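Local coordinates for protein putative acetyltransferase (Nocardia farcinica, PDB 3D9W) that probably transfers acetyl groups from acetyl-CoA to arylamines, as an arylamine N-acetyltransferase, at residues 98-107 with 117-126; 161-169 with 177-187. All coordinates share one frame; numbering follows the deposited sequence.

Contact 1 of 2, residues 98-107 with 117-126; sequences FGVTGHTGRV and ATHALLRVTT
Thr101 and Arg123 pair across the strands with their side chains running alongside each other in one direction, and the methyl CG2 of Thr101 lies along the arginine's aliphatic part, 3.3 Å from Arg123 CB. Arg123 leaves its strand with CG anti to the backbone N (chi1 175°) and runs straight on to NE, which carries it past both Thr101 and His103. The His103 ring comes against the same arginine side chain, its NE2 3.5 Å from Arg123 CB, and its plane stands 80° from the guanidinium. Beneath these side chains runs an antiparallel hairpin ladder. Paired bonds join Gly99 with Thr125, Thr101 with Arg123, His103 with Leu121 and Gly105 with His119; Arg123 N to Thr101 O, at 2.9 Å, is one of them. Near the hairpin's loop end Thr118 and His119 both face Gly105, a classic beta bulge. There Val107 CG2 packs on His119 CB at 4.0 Å, and at the other end Phe98 CD1 meets Val124 CG1 at 4.1 Å. Farther out, helix 35-48 packs on Phe98 and Val124 through Leu38. His119 NE2 is hydrogen-bonded to Asp136 OD1 and the His119 side chain touches Cys82, a grouping consistent with the Cys-His-Asp triad of this family.

Contact 2 of 2, residues 161-169 with 177-187; sequences WRFRLERRT and WVLHQFGRDGW
Arg164 reaches across to His180 and Trp187 with nearly every atom of its side chain. Its CB sits 3.7 Å from His180 CB, where the two residues form a hydrogen-bonded antiparallel pair. CG turns away from the carbonyl carbon (chi1 -77°), and the extended chain travels over one face of the Trp187 indole. CG comes first, close to CH2 and CZ3. Arg164 CD makes a CH-pi contact, 4.0 Å from the centroid of the Trp187 six-membered ring. NE passes over CZ2, and the guanidinium then settles flat on the indole, the planes 9° apart. Arg164 CZ stands over Trp187 CE2, 3.9 Å from the centroid of the five-membered ring, a cation-pi stack, while NH2 lies above NE1, over the ring face. Phe182 CD1 lies against the opposite indole face, so Trp187 is sandwiched.

Phe182 carries a cation of its own: Arg162, bent at chi2 and chi3, lays its guanidinium over the ring, CZ 3.7 Å from the centroid, while its NE forms a salt bridge with Glu155. At the far end Arg167 CG sits over the six-membered ring of Trp177, 3.5 Å from its centroid, and Leu165 CD2 comes to that indole's edge. Arg168 grips one oxygen of Glu166 side-on with NE and NH2, each 3.0 Å from OE2, and the tied guanidinium lays one face on Val178 CG2.

Backbone bonds pair Glu166 with Val178 in both directions. His180 N donates a 2.7 Å hydrogen bond to Arg164 O; the return bond, Arg164 N to His180 O, is weak. Beyond Phe182, a type I turn from Gly183 to Gly186 brings the chain back to place Trp187. The whole is an antiparallel beta hairpin, 161-169 with 175-183, in the largely beta middle domain of the arylamine N-acetyltransferase fold.

How the contacts relate
Both contacts are antiparallel hairpins of one sheet, coming in series along the chain: contact 1 is complete before contact 2 begins. Their centres are about 17 Å apart and their nearest atoms about 7 Å, so they do not meet directly. Strand 188-193 separates them, lying between 99-107 of contact 1 and 175-183 of contact 2, and it pairs with both. Its Tyr191 touches both His119 of contact 1 and Leu179 of contact 2. Contact 1 lies nearer the chain's centre, against helices 35-48 and 82-95 and at the probable catalytic residues; contact 2 extends the same sheet outward, toward strand 155-158.

Contact 1 of 2, residues 98-107 with 117-126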
loop_
_atom_site.group_PDB
_atom_site.type_symbol
_atom_site.label_atom_id
_atom_site.label_comp_id
_atom_site.label_asym_id
_atom_site.label_seq_id
_atom_site.Cartn_x
_atom_site.Cartn_y
_atom_site.Cartn_z
ATOM N N PHE A 98 -18.133 5.607 5.514
ATOM C CA PHE A 98 -17.950 4.216 5.137
ATOM C C PHE A 98 -17.790 3.338 6.366
ATOM O O PHE A 98 -17.484 3.820 7.457
ATOM C CB PHE A 98 -16.706 4.057 4.270
ATOM C CG PHE A 98 -16.936 4.348 2.825
ATOM C CD1 PHE A 98 -17.740 3.516 2.063
ATOM C CD2 PHE A 98 -16.323 5.439 2.216
ATOM C CE1 PHE A 98 -17.935 3.758 0.712
ATOM C CE2 PHE A 98 -16.511 5.693 0.859
ATOM C CZ PHE A 98 -17.320 4.847 0.106
ATOM N N GLY A 99 -18.003 2.042 6.171
ATOM C CA GLY A 99 -17.838 1.086 7.247
ATOM C C GLY A 99 -16.410 0.607 7.116
ATOM O O GLY A 99 -16.057 -0.018 6.114
ATOM N N VAL A 100 -15.583 0.900 8.115
ATOM C CA VAL A 100 -14.183 0.510 8.061
ATOM C C VAL A 100 -13.708 -0.333 9.227
ATOM O O VAL A 100 -13.879 0.027 10.394
ATOM C CB VAL A 100 -13.282 1.744 7.941
ATOM C CG1 VAL A 100 -11.826 1.326 7.921
ATOM C CG2 VAL A 100 -13.626 2.499 6.672
ATOM N N THR A 101 -13.098 -1.462 8.877
ATOM C CA THR A 101 -12.571 -2.423 9.840
ATOM C C THR A 101 -11.256 -2.934 9.245
ATOM O O THR A 101 -11.138 -3.080 8.038
ATOM C CB THR A 101 -13.596 -3.574 10.050
ATOM O OG1 THR A 101 -13.047 -4.586 10.901
ATOM C CG2 THR A 101 -13.976 -4.170 8.730
ATOM N N GLY A 102 -10.262 -3.200 10.077
ATOM C CA GLY A 102 -8.992 -3.629 9.528
ATOM C C GLY A 102 -8.607 -5.085 9.594
ATOM O O GLY A 102 -9.133 -5.854 10.385
ATOM N N HIS A 103 -7.666 -5.448 8.730
ATOM C CA HIS A 103 -7.122 -6.800 8.644
ATOM C C HIS A 103 -5.623 -6.694 8.375
ATOM O O HIS A 103 -5.117 -5.641 7.984
ATOM C CB HIS A 103 -7.760 -7.604 7.503
ATOM C CG HIS A 103 -9.218 -7.903 7.690
ATOM N ND1 HIS A 103 -9.788 -8.118 8.925
ATOM C CD2 HIS A 103 -10.209 -8.095 6.785
ATOM C CE1 HIS A 103 -11.063 -8.431 8.774
ATOM N NE2 HIS A 103 -11.342 -8.425 7.484
ATOM N N THR A 104 -4.915 -7.791 8.594
ATOM C CA THR A 104 -3.482 -7.828 8.364
ATOM C C THR A 104 -3.151 -9.076 7.580
ATOM O O THR A 104 -3.669 -10.156 7.850
ATOM C CB THR A 104 -2.687 -7.860 9.670
ATOM O OG1 THR A 104 -2.769 -6.585 10.311
ATOM C CG2 THR A 104 -1.237 -8.165 9.385
ATOM N N GLY A 105 -2.276 -8.925 6.601
ATOM C CA GLY A 105 -1.901 -10.060 5.797
ATOM C C GLY A 105 -0.421 -10.341 5.866
ATOM O O GLY A 105 0.356 -9.531 6.377
ATOM N N ARG A 106 -0.044 -11.511 5.356
ATOM C CA ARG A 106 1.347 -11.943 5.308
ATOM C C ARG A 106 1.740 -11.981 3.840
ATOM O O ARG A 106 1.196 -12.767 3.065
ATOM C CB ARG A 106 1.511 -13.351 5.882
ATOM C CG ARG A 106 0.998 -13.566 7.277
ATOM C CD ARG A 106 1.185 -15.023 7.645
ATOM N NE ARG A 106 0.508 -15.410 8.882
ATOM C CZ ARG A 106 0.894 -15.046 10.099
ATOM N NH1 ARG A 106 1.957 -14.273 10.265
ATOM N NH2 ARG A 106 0.224 -15.477 11.151
ATOM N N VAL A 107 2.672 -11.128 3.446
ATOM C CA VAL A 107 3.101 -11.143 2.070
ATOM C C VAL A 107 3.925 -12.402 1.872
ATOM O O VAL A 107 4.657 -12.831 2.756
ATOM C CB VAL A 107 3.949 -9.932 1.726
ATOM C CG1 VAL A 107 4.285 -9.956 0.250
ATOM C CG2 VAL A 107 3.202 -8.664 2.083
ATOM N N ALA A 117 2.885 -10.924 9.737
ATOM C CA ALA A 117 1.599 -10.362 9.338
ATOM C C ALA A 117 1.761 -8.861 9.581
ATOM O O ALA A 117 1.424 -8.348 10.653
ATOM C CB ALA A 117 0.467 -10.925 10.189
ATOM N N THR A 118 2.294 -8.164 8.580
ATOM C CA THR A 118 2.542 -6.738 8.699
ATOM C C THR A 118 2.086 -5.940 7.485
ATOM O O THR A 118 2.626 -4.871 7.191
ATOM C CB THR A 118 4.038 -6.489 8.935
ATOM O OG1 THR A 118 4.777 -6.878 7.775
ATOM C CG2 THR A 118 4.529 -7.310 10.120
ATOM N N HIS A 119 1.089 -6.461 6.778
ATOM C CA HIS A 119 0.576 -5.770 5.603
ATOM C C HIS A 119 -0.865 -5.280 5.794
ATOM O O HIS A 119 -1.818 -6.057 5.713
ATOM C CB HIS A 119 0.647 -6.669 4.377
ATOM C CG HIS A 119 0.135 -6.007 3.146
ATOM N ND1 HIS A 119 0.711 -4.866 2.630
ATOM C CD2 HIS A 119 -0.951 -6.264 2.383
ATOM C CE1 HIS A 119 -0.003 -4.446 1.603
ATOM N NE2 HIS A 119 -1.017 -5.276 1.433
ATOM N N ALA A 120 -1.006 -3.977 6.023
ATOM C CA ALA A 120 -2.302 -3.364 6.258
ATOM C C ALA A 120 -3.323 -3.573 5.146
ATOM O O ALA A 120 -3.048 -3.331 3.968
ATOM C CB ALA A 120 -2.115 -1.881 6.517
ATOM N N LEU A 121 -4.508 -4.030 5.533
ATOM C CA LEU A 121 -5.595 -4.258 4.589
ATOM C C LEU A 121 -6.851 -3.668 5.188
ATOM O O LEU A 121 -6.980 -3.590 6.407
ATOM C CB LEU A 121 -5.803 -5.756 4.333
ATOM C CG LEU A 121 -4.746 -6.489 3.491
ATOM C CD1 LEU A 121 -5.060 -7.990 3.456
ATOM C CD2 LEU A 121 -4.695 -5.905 2.068
ATOM N N LEU A 122 -7.774 -3.242 4.336
ATOM C CA LEU A 122 -9.016 -2.659 4.811
ATOM C C LEU A 122 -10.255 -3.390 4.283
ATOM O O LEU A 122 -10.420 -3.569 3.075
ATOM C CB LEU A 122 -9.081 -1.179 4.426
ATOM C CG LEU A 122 -7.972 -0.267 4.956
ATOM C CD1 LEU A 122 -8.095 1.134 4.365
ATOM C CD2 LEU A 122 -8.053 -0.210 6.474
ATOM N N ARG A 123 -11.105 -3.826 5.214
ATOM C CA ARG A 123 -12.370 -4.510 4.920
ATOM C C ARG A 123 -13.392 -3.364 4.950
ATOM O O ARG A 123 -13.629 -2.753 6.002
ATOM C CB ARG A 123 -12.666 -5.540 6.019
ATOM C CG ARG A 123 -14.011 -6.253 5.937
ATOM C CD ARG A 123 -14.342 -6.905 7.280
ATOM N NE ARG A 123 -15.676 -7.492 7.339
ATOM C CZ ARG A 123 -15.936 -8.778 7.103
ATOM N NH1 ARG A 123 -14.950 -9.615 6.790
ATOM N NH2 ARG A 123 -17.179 -9.237 7.187
ATOM N N VAL A 124 -13.992 -3.075 3.798
ATOM C CA VAL A 124 -14.931 -1.960 3.679
ATOM C C VAL A 124 -16.371 -2.316 3.287
ATOM O O VAL A 124 -16.608 -3.221 2.482
ATOM C CB VAL A 124 -14.378 -0.936 2.651
ATOM C CG1 VAL A 124 -15.185 0.349 2.670
ATOM C CG2 VAL A 124 -12.920 -0.671 2.942
ATOM N N THR A 125 -17.325 -1.572 3.846
ATOM C CA THR A 125 -18.751 -1.772 3.567
ATOM C C THR A 125 -19.418 -0.466 3.114
ATOM O O THR A 125 -19.273 0.569 3.763
ATOM C CB THR A 125 -19.481 -2.273 4.812
ATOM O OG1 THR A 125 -19.422 -1.271 5.836
ATOM C CG2 THR A 125 -18.836 -3.554 5.313
ATOM N N THR A 126 -20.148 -0.518 2.002
ATOM C CA THR A 126 -20.811 0.675 1.494
ATOM C C THR A 126 -22.237 0.785 2.008
ATOM O O THR A 126 -22.699 -0.054 2.785
ATOM C CB THR A 126 -20.838 0.712 -0.060
ATOM O OG1 THR A 126 -21.940 -0.066 -0.560
ATOM C CG2 THR A 126 -19.521 0.180 -0.618
#

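Contact 2 of 2, residues 161-169 with 177-187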
loop_
_atom_site.group_PDB
_atom_site.type_symbol
_atom_site.label_atom_id
_atom_site.label_comp_id
_atom_site.label_asym_id
_atom_site.label_seq_id
_atom_site.Cartn_x
_atom_site.Cartn_y
_atom_site.Cartn_z
ATOM N N TRP A 161 -5.350 -5.405 -14.632
ATOM C CA TRP A 161 -4.496 -6.321 -13.896
ATOM C C TRP A 161 -5.327 -7.537 -13.518
ATOM O O TRP A 161 -6.459 -7.394 -13.078
ATOM C CB TRP A 161 -3.938 -5.606 -12.669
ATOM C CG TRP A 161 -3.293 -4.295 -13.040
ATOM C CD1 TRP A 161 -3.929 -3.113 -13.316
ATOM C CD2 TRP A 161 -1.899 -4.066 -13.285
ATOM N NE1 TRP A 161 -3.016 -2.169 -13.723
ATOM C CE2 TRP A 161 -1.763 -2.728 -13.715
ATOM C CE3 TRP A 161 -0.754 -4.862 -13.186
ATOM C CZ2 TRP A 161 -0.525 -2.170 -14.048
ATOM C CZ3 TRP A 161 0.474 -4.307 -13.517
ATOM C CH2 TRP A 161 0.578 -2.972 -13.944
ATOM N N ARG A 162 -4.759 -8.725 -13.707
ATOM C CA ARG A 162 -5.454 -9.978 -13.436
ATOM C C ARG A 162 -5.185 -10.549 -12.043
ATOM O O ARG A 162 -4.040 -10.592 -11.592
ATOM C CB ARG A 162 -5.064 -10.996 -14.504
ATOM C CG ARG A 162 -5.236 -10.475 -15.925
ATOM C CD ARG A 162 -4.174 -11.034 -16.877
ATOM N NE ARG A 162 -4.204 -12.495 -16.953
ATOM C CZ ARG A 162 -3.276 -13.234 -17.561
ATOM N NH1 ARG A 162 -2.243 -12.639 -18.144
ATOM N NH2 ARG A 162 -3.378 -14.563 -17.592
ATOM N N PHE A 163 -6.256 -11.002 -11.384
ATOM C CA PHE A 163 -6.189 -11.566 -10.038
ATOM C C PHE A 163 -7.061 -12.809 -9.855
ATOM O O PHE A 163 -7.783 -13.237 -10.764
ATOM C CB PHE A 163 -6.642 -10.537 -8.995
ATOM C CG PHE A 163 -5.831 -9.281 -8.978
ATOM C CD1 PHE A 163 -4.649 -9.210 -8.260
ATOM C CD2 PHE A 163 -6.255 -8.159 -9.683
ATOM C CE1 PHE A 163 -3.896 -8.032 -8.241
ATOM C CE2 PHE A 163 -5.514 -6.982 -9.672
ATOM C CZ PHE A 163 -4.331 -6.918 -8.949
ATOM N N ARG A 164 -6.985 -13.355 -8.640
ATOM C CA ARG A 164 -7.724 -14.536 -8.197
ATOM C C ARG A 164 -7.795 -14.477 -6.677
ATOM O O ARG A 164 -6.766 -14.428 -6.011
ATOM C CB ARG A 164 -6.997 -15.833 -8.575
ATOM C CG ARG A 164 -7.100 -16.261 -10.017
ATOM C CD ARG A 164 -6.189 -17.467 -10.272
ATOM N NE ARG A 164 -6.140 -17.815 -11.694
ATOM C CZ ARG A 164 -5.291 -18.687 -12.237
ATOM N NH1 ARG A 164 -4.397 -19.314 -11.471
ATOM N NH2 ARG A 164 -5.339 -18.932 -13.551
ATOM N N LEU A 165 -9.004 -14.463 -6.133
ATOM C CA LEU A 165 -9.167 -14.446 -4.689
ATOM C C LEU A 165 -9.497 -15.882 -4.309
ATOM O O LEU A 165 -10.408 -16.499 -4.871
ATOM C CB LEU A 165 -10.307 -13.518 -4.261
ATOM C CG LEU A 165 -10.075 -12.743 -2.959
ATOM C CD1 LEU A 165 -11.414 -12.388 -2.344
ATOM C CD2 LEU A 165 -9.266 -13.564 -1.973
ATOM N N GLU A 166 -8.756 -16.410 -3.348
ATOM C CA GLU A 166 -8.951 -17.779 -2.923
ATOM C C GLU A 166 -9.243 -17.865 -1.432
ATOM O O GLU A 166 -8.641 -17.139 -0.644
ATOM C CB GLU A 166 -7.687 -18.543 -3.265
ATOM C CG GLU A 166 -7.700 -20.012 -3.002
ATOM C CD GLU A 166 -6.746 -20.714 -3.945
ATOM O OE1 GLU A 166 -7.039 -20.700 -5.168
ATOM O OE2 GLU A 166 -5.710 -21.253 -3.476
ATOM N N ARG A 167 -10.181 -18.734 -1.052
ATOM C CA ARG A 167 -10.519 -18.918 0.358
ATOM C C ARG A 167 -10.102 -20.308 0.820
ATOM O O ARG A 167 -10.657 -21.312 0.386
ATOM C CB ARG A 167 -12.020 -18.736 0.625
ATOM C CG ARG A 167 -12.299 -18.317 2.081
ATOM C CD ARG A 167 -13.206 -19.264 2.864
ATOM N NE ARG A 167 -14.614 -19.116 2.505
ATOM C CZ ARG A 167 -15.281 -19.963 1.722
ATOM N NH1 ARG A 167 -14.667 -21.031 1.218
ATOM N NH2 ARG A 167 -16.558 -19.735 1.432
ATOM N N ARG A 168 -9.113 -20.360 1.699
ATOM C CA ARG A 168 -8.627 -21.623 2.212
ATOM C C ARG A 168 -8.948 -21.719 3.692
ATOM O O ARG A 168 -9.626 -20.850 4.255
ATOM C CB ARG A 168 -7.110 -21.724 2.028
ATOM C CG ARG A 168 -6.635 -21.792 0.595
ATOM C CD ARG A 168 -5.119 -21.998 0.552
ATOM N NE ARG A 168 -4.595 -21.813 -0.801
ATOM C CZ ARG A 168 -3.300 -21.768 -1.126
ATOM N NH1 ARG A 168 -2.360 -21.901 -0.187
ATOM N NH2 ARG A 168 -2.944 -21.564 -2.400
ATOM N N THR A 169 -8.452 -22.783 4.315
ATOM C CA THR A 169 -8.641 -22.999 5.736
ATOM C C THR A 169 -7.262 -23.148 6.371
ATOM O O THR A 169 -6.439 -23.949 5.914
ATOM C CB THR A 169 -9.429 -24.280 6.014
ATOM O OG1 THR A 169 -10.166 -24.644 4.845
ATOM C CG2 THR A 169 -10.399 -24.063 7.162
ATOM N N TRP A 177 -7.320 -16.323 3.438
ATOM C CA TRP A 177 -7.492 -15.824 2.087
ATOM C C TRP A 177 -6.165 -15.656 1.376
ATOM O O TRP A 177 -5.152 -15.333 1.996
ATOM C CB TRP A 177 -8.227 -14.487 2.095
ATOM C CG TRP A 177 -9.582 -14.541 2.701
ATOM C CD1 TRP A 177 -9.898 -14.442 4.028
ATOM C CD2 TRP A 177 -10.814 -14.696 2.005
ATOM N NE1 TRP A 177 -11.259 -14.522 4.200
ATOM C CE2 TRP A 177 -11.846 -14.679 2.971
ATOM C CE3 TRP A 177 -11.152 -14.849 0.656
ATOM C CZ2 TRP A 177 -13.194 -14.806 2.629
ATOM C CZ3 TRP A 177 -12.486 -14.976 0.313
ATOM C CH2 TRP A 177 -13.497 -14.954 1.299
ATOM N N VAL A 178 -6.183 -15.873 0.064
ATOM C CA VAL A 178 -4.988 -15.738 -0.752
ATOM C C VAL A 178 -5.316 -14.982 -2.033
ATOM O O VAL A 178 -6.112 -15.443 -2.852
ATOM C CB VAL A 178 -4.419 -17.111 -1.152
ATOM C CG1 VAL A 178 -2.983 -16.959 -1.616
ATOM C CG2 VAL A 178 -4.519 -18.083 0.006
ATOM N N LEU A 179 -4.710 -13.814 -2.200
ATOM C CA LEU A 179 -4.921 -13.027 -3.402
ATOM C C LEU A 179 -3.802 -13.391 -4.372
ATOM O O LEU A 179 -2.634 -13.400 -3.991
ATOM C CB LEU A 179 -4.858 -11.539 -3.079
ATOM C CG LEU A 179 -5.217 -10.645 -4.260
ATOM C CD1 LEU A 179 -6.717 -10.718 -4.488
ATOM C CD2 LEU A 179 -4.785 -9.216 -3.984
ATOM N N HIS A 180 -4.157 -13.697 -5.616
ATOM C CA HIS A 180 -3.168 -14.067 -6.629
ATOM C C HIS A 180 -3.063 -12.988 -7.695
ATOM O O HIS A 180 -4.067 -12.539 -8.210
ATOM C CB HIS A 180 -3.568 -15.379 -7.311
ATOM C CG HIS A 180 -3.541 -16.575 -6.410
ATOM N ND1 HIS A 180 -2.404 -17.326 -6.203
ATOM C CD2 HIS A 180 -4.518 -17.162 -5.679
ATOM C CE1 HIS A 180 -2.684 -18.327 -5.387
ATOM N NE2 HIS A 180 -3.960 -18.251 -5.054
ATOM N N GLN A 181 -1.849 -12.579 -8.042
ATOM C CA GLN A 181 -1.670 -11.559 -9.065
ATOM C C GLN A 181 -0.845 -12.137 -10.196
ATOM O O GLN A 181 -0.026 -13.016 -9.961
ATOM C CB GLN A 181 -0.934 -10.349 -8.495
ATOM C CG GLN A 181 0.466 -10.676 -8.022
ATOM C CD GLN A 181 1.319 -9.447 -7.800
ATOM O OE1 GLN A 181 0.904 -8.504 -7.135
ATOM N NE2 GLN A 181 2.525 -9.456 -8.352
ATOM N N PHE A 182 -1.067 -11.650 -11.417
ATOM C CA PHE A 182 -0.312 -12.102 -12.587
ATOM C C PHE A 182 0.772 -11.068 -12.858
ATOM O O PHE A 182 0.487 -9.875 -12.923
ATOM C CB PHE A 182 -1.216 -12.222 -13.813
ATOM C CG PHE A 182 -0.558 -12.900 -14.976
ATOM C CD1 PHE A 182 -0.372 -14.282 -14.980
ATOM C CD2 PHE A 182 -0.067 -12.154 -16.043
ATOM C CE1 PHE A 182 0.302 -14.909 -16.029
ATOM C CE2 PHE A 182 0.611 -12.773 -17.105
ATOM C CZ PHE A 182 0.797 -14.154 -17.095
ATOM N N GLY A 183 2.014 -11.519 -13.016
ATOM C CA GLY A 183 3.107 -10.591 -13.247
ATOM C C GLY A 183 4.370 -11.156 -13.874
ATOM O O GLY A 183 4.365 -12.246 -14.441
ATOM N N ARG A 184 5.457 -10.396 -13.760
ATOM C CA ARG A 184 6.756 -10.752 -14.333
ATOM C C ARG A 184 7.119 -12.228 -14.359
ATOM O O ARG A 184 7.816 -12.677 -15.276
ATOM C CB ARG A 184 7.874 -10.001 -13.620
ATOM C CG ARG A 184 7.657 -8.503 -13.503
ATOM C CD ARG A 184 8.973 -7.788 -13.787
ATOM N NE ARG A 184 10.123 -8.526 -13.254
ATOM C CZ ARG A 184 10.490 -8.535 -11.975
ATOM N NH1 ARG A 184 9.804 -7.838 -11.072
ATOM N NH2 ARG A 184 11.546 -9.249 -11.603
ATOM N N ASP A 185 6.670 -12.980 -13.356
ATOM C CA ASP A 185 6.967 -14.413 -13.299
ATOM C C ASP A 185 5.712 -15.273 -13.410
ATOM O O ASP A 185 5.672 -16.387 -12.899
ATOM C CB ASP A 185 7.698 -14.756 -12.000
ATOM C CG ASP A 185 8.793 -15.794 -12.204
ATOM O OD1 ASP A 185 8.515 -16.892 -12.744
ATOM O OD2 ASP A 185 9.948 -15.500 -11.823
ATOM N N GLY A 186 4.700 -14.754 -14.091
ATOM C CA GLY A 186 3.468 -15.495 -14.249
ATOM C C GLY A 186 2.588 -15.323 -13.032
ATOM O O GLY A 186 2.754 -14.368 -12.281
ATOM N N TRP A 187 1.643 -16.234 -12.830
ATOM C CA TRP A 187 0.783 -16.132 -11.669
ATOM C C TRP A 187 1.591 -16.309 -10.399
ATOM O O TRP A 187 2.681 -16.880 -10.400
ATOM C CB TRP A 187 -0.320 -17.175 -11.714
ATOM C CG TRP A 187 -1.453 -16.751 -12.553
ATOM C CD1 TRP A 187 -1.669 -17.061 -13.863
ATOM C CD2 TRP A 187 -2.516 -15.876 -12.163
ATOM N NE1 TRP A 187 -2.804 -16.428 -14.317
ATOM C CE2 TRP A 187 -3.344 -15.695 -13.294
ATOM C CE3 TRP A 187 -2.850 -15.226 -10.965
ATOM C CZ2 TRP A 187 -4.485 -14.894 -13.267
ATOM C CZ3 TRP A 187 -3.985 -14.425 -10.934
ATOM C CH2 TRP A 187 -4.791 -14.266 -12.084
HETATM O O HOH W 1 -2.086 -8.355 -11.134
#